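PDB 3RNR: stage II sporulation E family protein from Thermanaerovibrio acidaminovorans, which is of unknown function but belongs to the protein phosphatase 2C family and so probably removes phosphate groups from phosphorylated serine or threonine side chains of proteins. Local coordinates for residues Ala28-Val39 with Ala49-Val57. Residues are numbered along the deposited sequence; the frame is centred on the assembly and turned at random.
Sequences AAQRALSASVGV and AVLAAQAAV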
ATOM      1  N   ALA B  28      14.396  10.004   0.013  1.00 23.73           N
ATOM      2  CA  ALA B  28      14.807   8.829  -0.763  1.00 24.70           C
ATOM      3  C   ALA B  28      13.791   7.695  -0.616  1.00 29.90           C
ATOM      4  O   ALA B  28      13.418   7.045  -1.596  1.00 27.47           O
ATOM      5  CB  ALA B  28      16.173   8.338  -0.308  1.00 20.99           C
ATOM      6  N   ALA B  29      13.381   7.441   0.622  1.00 22.29           N
ATOM      7  CA  ALA B  29      12.422   6.380   0.907  1.00 24.97           C
ATOM      8  C   ALA B  29      11.101   6.647   0.189  1.00 25.21           C
ATOM      9  O   ALA B  29      10.485   5.718  -0.327  1.00 26.41           O
ATOM     10  CB  ALA B  29      12.199   6.241   2.400  1.00 25.19           C
ATOM     11  N   GLN B  30      10.680   7.913   0.125  1.00 26.20           N
ATOM     12  CA  GLN B  30       9.440   8.233  -0.587  1.00 27.09           C
ATOM     13  C   GLN B  30       9.502   7.848  -2.055  1.00 25.58           C
ATOM     14  O   GLN B  30       8.538   7.321  -2.598  1.00 27.84           O
ATOM     15  CB  GLN B  30       9.093   9.719  -0.451  1.00 28.62           C
ATOM     16  CG  GLN B  30       8.641  10.086   0.945  1.00 28.22           C
ATOM     17  CD  GLN B  30       8.714  11.565   1.212  1.00 35.04           C
ATOM     18  OE1 GLN B  30       9.060  12.355   0.329  1.00 32.55           O
ATOM     19  NE2 GLN B  30       8.401  11.953   2.438  1.00 31.10           N
ATOM     20  N   ARG B  31      10.628   8.126  -2.711  1.00 24.74           N
ATOM     21  CA  ARG B  31      10.750   7.785  -4.125  1.00 25.93           C
ATOM     22  C   ARG B  31      10.755   6.289  -4.302  1.00 24.02           C
ATOM     23  O   ARG B  31      10.167   5.768  -5.244  1.00 25.58           O
ATOM     24  CB  ARG B  31      12.035   8.350  -4.736  1.00 26.81           C
ATOM     25  CG  ARG B  31      11.856   9.737  -5.297  1.00 36.53           C
ATOM     26  CD  ARG B  31      12.181  10.785  -4.273  1.00 37.71           C
ATOM     27  NE  ARG B  31      11.920  12.109  -4.811  1.00 41.87           N
ATOM     28  CZ  ARG B  31      11.425  13.110  -4.097  1.00 55.27           C
ATOM     29  NH1 ARG B  31      11.162  12.937  -2.806  1.00 50.92           N
ATOM     30  NH2 ARG B  31      11.201  14.284  -4.675  1.00 54.31           N
ATOM     31  N   ALA B  32      11.433   5.595  -3.403  1.00 21.86           N
ATOM     32  CA  ALA B  32      11.497   4.140  -3.491  1.00 26.74           C
ATOM     33  C   ALA B  32      10.120   3.509  -3.282  1.00 26.45           C
ATOM     34  O   ALA B  32       9.711   2.616  -4.013  1.00 26.10           O
ATOM     35  CB  ALA B  32      12.522   3.583  -2.478  1.00 21.42           C
ATOM     36  N   LEU B  33       9.409   3.965  -2.260  1.00 22.96           N
ATOM     37  CA  LEU B  33       8.106   3.402  -1.954  1.00 22.51           C
ATOM     38  C   LEU B  33       7.152   3.681  -3.124  1.00 23.01           C
ATOM     39  O   LEU B  33       6.492   2.784  -3.615  1.00 24.13           O
ATOM     40  CB  LEU B  33       7.577   4.023  -0.652  1.00 23.37           C
ATOM     41  CG  LEU B  33       6.217   3.599  -0.084  1.00 25.82           C
ATOM     42  CD1 LEU B  33       5.040   4.048  -0.979  1.00 23.56           C
ATOM     43  CD2 LEU B  33       6.189   2.096   0.181  1.00 23.93           C
ATOM     44  N   SER B  34       7.094   4.932  -3.571  0.54 24.68           N
ATOM     45  CA  SER B  34       6.156   5.297  -4.628  0.54 25.18           C
ATOM     46  C   SER B  34       6.447   4.547  -5.927  0.54 25.80           C
ATOM     47  O   SER B  34       5.532   4.058  -6.584  0.54 24.56           O
ATOM     48  CB  SER B  34       6.186   6.802  -4.890  0.54 27.38           C
ATOM     49  OG  SER B  34       5.235   7.142  -5.885  0.54 25.81           O
ATOM     50  N   ALA B  35       7.717   4.460  -6.309  1.00 21.74           N
ATOM     51  CA  ALA B  35       8.054   3.745  -7.539  1.00 25.56           C
ATOM     52  C   ALA B  35       7.720   2.242  -7.423  1.00 24.82           C
ATOM     53  O   ALA B  35       7.158   1.644  -8.343  1.00 27.22           O
ATOM     54  CB  ALA B  35       9.520   3.957  -7.911  1.00 24.66           C
ATOM     55  N   SER B  36       8.059   1.635  -6.294  0.53 23.67           N
ATOM     56  CA  SER B  36       7.816   0.201  -6.130  0.53 25.19           C
ATOM     57  C   SER B  36       6.328  -0.137  -6.149  0.53 26.93           C
ATOM     58  O   SER B  36       5.925  -1.137  -6.747  0.53 26.16           O
ATOM     59  CB  SER B  36       8.493  -0.346  -4.863  0.53 22.46           C
ATOM     60  OG  SER B  36       7.977   0.259  -3.693  0.53 24.44           O
ATOM     61  N   VAL B  37       5.508   0.698  -5.509  1.00 25.91           N
ATOM     62  CA  VAL B  37       4.061   0.465  -5.490  1.00 22.54           C
ATOM     63  C   VAL B  37       3.420   0.634  -6.871  1.00 27.85           C
ATOM     64  O   VAL B  37       2.537  -0.130  -7.249  1.00 28.75           O
ATOM     65  CB  VAL B  37       3.336   1.362  -4.431  1.00 25.88           C
ATOM     66  CG1 VAL B  37       1.818   1.338  -4.651  1.00 30.13           C
ATOM     67  CG2 VAL B  37       3.677   0.883  -3.022  1.00 23.14           C
ATOM     68  N   GLY B  38       3.866   1.628  -7.633  1.00 25.91           N
ATOM     69  CA  GLY B  38       3.395   1.771  -8.999  1.00 28.76           C
ATOM     70  C   GLY B  38       3.605   0.505  -9.818  1.00 34.67           C
ATOM     71  O   GLY B  38       2.726   0.080 -10.567  1.00 34.17           O
ATOM     72  N   VAL B  39       4.771  -0.111  -9.670  1.00 26.35           N
ATOM     73  CA  VAL B  39       5.079  -1.347 -10.388  1.00 26.99           C
ATOM     74  C   VAL B  39       4.217  -2.501  -9.869  1.00 24.45           C
ATOM     75  O   VAL B  39       3.589  -3.217 -10.643  1.00 29.99           O
ATOM     76  CB  VAL B  39       6.579  -1.725 -10.251  1.00 30.23           C
ATOM     77  CG1 VAL B  39       6.808  -3.183 -10.648  1.00 26.09           C
ATOM     78  CG2 VAL B  39       7.441  -0.796 -11.112  1.00 31.17           C
ATOM     79  N   ALA B  49      10.014  -4.058  -9.158  1.00 23.80           N
ATOM     80  CA  ALA B  49       9.690  -2.974  -8.228  1.00 26.23           C
ATOM     81  C   ALA B  49      10.978  -2.400  -7.625  1.00 26.97           C
ATOM     82  O   ALA B  49      11.134  -1.185  -7.505  1.00 29.36           O
ATOM     83  CB  ALA B  49       8.737  -3.471  -7.134  1.00 22.99           C
ATOM     84  N   VAL B  50      11.903  -3.274  -7.249  1.00 25.81           N
ATOM     85  CA  VAL B  50      13.208  -2.827  -6.761  1.00 23.47           C
ATOM     86  C   VAL B  50      13.963  -2.026  -7.828  1.00 24.38           C
ATOM     87  O   VAL B  50      14.506  -0.968  -7.546  1.00 26.60           O
ATOM     88  CB  VAL B  50      14.085  -4.020  -6.294  1.00 30.65           C
ATOM     89  CG1 VAL B  50      15.560  -3.590  -6.167  1.00 26.10           C
ATOM     90  CG2 VAL B  50      13.570  -4.547  -4.959  1.00 25.75           C
ATOM     91  N   LEU B  51      13.965  -2.515  -9.059  1.00 26.24           N
ATOM     92  CA  LEU B  51      14.672  -1.824 -10.134  1.00 27.24           C
ATOM     93  C   LEU B  51      14.055  -0.456 -10.424  1.00 36.53           C
ATOM     94  O   LEU B  51      14.772   0.502 -10.701  1.00 32.80           O
ATOM     95  CB  LEU B  51      14.714  -2.688 -11.403  1.00 30.66           C
ATOM     96  CG  LEU B  51      15.531  -3.981 -11.251  1.00 31.07           C
ATOM     97  CD1 LEU B  51      15.426  -4.849 -12.517  1.00 34.32           C
ATOM     98  CD2 LEU B  51      17.002  -3.674 -10.934  1.00 32.29           C
ATOM     99  N   ALA B  52      12.730  -0.354 -10.352  1.00 32.86           N
ATOM    100  CA  ALA B  52      12.087   0.954 -10.510  1.00 32.36           C
ATOM    101  C   ALA B  52      12.418   1.910  -9.345  1.00 27.44           C
ATOM    102  O   ALA B  52      12.696   3.101  -9.556  1.00 29.45           O
ATOM    103  CB  ALA B  52      10.563   0.804 -10.698  1.00 27.99           C
ATOM    104  N   ALA B  53      12.382   1.395  -8.122  1.00 23.43           N
ATOM    105  CA  ALA B  53      12.800   2.176  -6.954  1.00 25.85           C
ATOM    106  C   ALA B  53      14.226   2.699  -7.128  1.00 28.08           C
ATOM    107  O   ALA B  53      14.512   3.867  -6.863  1.00 27.77           O
ATOM    108  CB  ALA B  53      12.688   1.332  -5.669  1.00 25.57           C
ATOM    109  N   GLN B  54      15.117   1.823  -7.576  1.00 26.59           N
ATOM    110  CA  GLN B  54      16.499   2.205  -7.823  1.00 27.89           C
ATOM    111  C   GLN B  54      16.591   3.323  -8.863  1.00 30.08           C
ATOM    112  O   GLN B  54      17.304   4.299  -8.666  1.00 29.90           O
ATOM    113  CB  GLN B  54      17.324   0.995  -8.288  1.00 27.98           C
ATOM    114  CG  GLN B  54      18.744   1.358  -8.824  1.00 30.23           C
ATOM    115  CD  GLN B  54      19.689   1.906  -7.748  1.00 27.53           C
ATOM    116  OE1 GLN B  54      19.404   1.843  -6.551  1.00 28.38           O
ATOM    117  NE2 GLN B  54      20.812   2.463  -8.180  1.00 30.56           N
ATOM    118  N   ALA B  55      15.863   3.181  -9.969  1.00 33.00           N
ATOM    119  CA  ALA B  55      15.924   4.176 -11.027  1.00 32.55           C
ATOM    120  C   ALA B  55      15.420   5.529 -10.518  1.00 34.21           C
ATOM    121  O   ALA B  55      16.008   6.572 -10.823  1.00 32.36           O
ATOM    122  CB  ALA B  55      15.131   3.713 -12.260  1.00 32.29           C
ATOM    123  N   ALA B  56      14.350   5.509  -9.722  1.00 26.82           N
ATOM    124  CA  ALA B  56      13.758   6.743  -9.207  1.00 32.30           C
ATOM    125  C   ALA B  56      14.660   7.463  -8.216  1.00 29.34           C
ATOM    126  O   ALA B  56      14.816   8.682  -8.279  1.00 34.56           O
ATOM    127  CB  ALA B  56      12.392   6.471  -8.571  1.00 30.08           C
ATOM    128  N   VAL B  57      15.239   6.719  -7.282  1.00 26.38           N
ATOM    129  CA  VAL B  57      16.119   7.342  -6.300  1.00 27.14           C
ATOM    130  C   VAL B  57      17.407   7.840  -6.970  1.00 35.72           C
ATOM    131  O   VAL B  57      17.873   8.950  -6.704  1.00 32.45           O
ATOM    132  CB  VAL B  57      16.415   6.400  -5.107  1.00 25.14           C
ATOM    133  CG1 VAL B  57      17.482   6.999  -4.201  1.00 25.28           C
ATOM    134  CG2 VAL B  57      15.120   6.158  -4.306  1.00 23.91           C
TER
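Ala32 against Ala53 and Ser36 against Ala49 bring the two helices closest: in each pair the CA atoms are only 4.2 Å apart. The axes approach to 7.6 Å and the N-to-C directions make 141°, so 28-39 and 49-57 run roughly antiparallel. Such close approach suits an interface built mostly of alanine. Small methyls settle directly on the opposite backbone: Ala53 CB lies 3.6 Å from Ala32 O, Ala49 CB rests near Ser36 O, and Ala35 CB sits over the carbonyl of Ala52 while also meeting Ala56 CB at 3.9 Å.

A valine fills in at each end of the contact; the backbones part towards Val57, whose CA is 5.8 Å from Arg31 CA. Val39 lies against the turn Ala49-Ala52 with both methyls. With its CG1 anti to the backbone N (chi1 164°), that methyl lies against Ala49 N, and CG2 reaches Ala52 CB at 3.5 Å. At the other end Val57 uses CG2, which touches Ala28 O at 3.3 Å and the CB of Arg31; beyond that CB the arginine chain bends at chi2 and its end turns away from 49-57, making a cation-pi contact with Trp60. In one of its two modelled conformers, Ser36 OG lies near both Ala32 O and Leu33 O of its own helix.

This antiparallel helical hairpin, helix 25-41 followed by helix 46-63, covers the antiparallel sheet containing strands 10-18 and 72-80, as an outer layer of the alpha-beta-alpha sandwich. Ala32 packs on Val16 of strand 10-18, Ser36 and Ala53 share Met74 of strand 72-80, and Val37 meets Val37 of the second subunit.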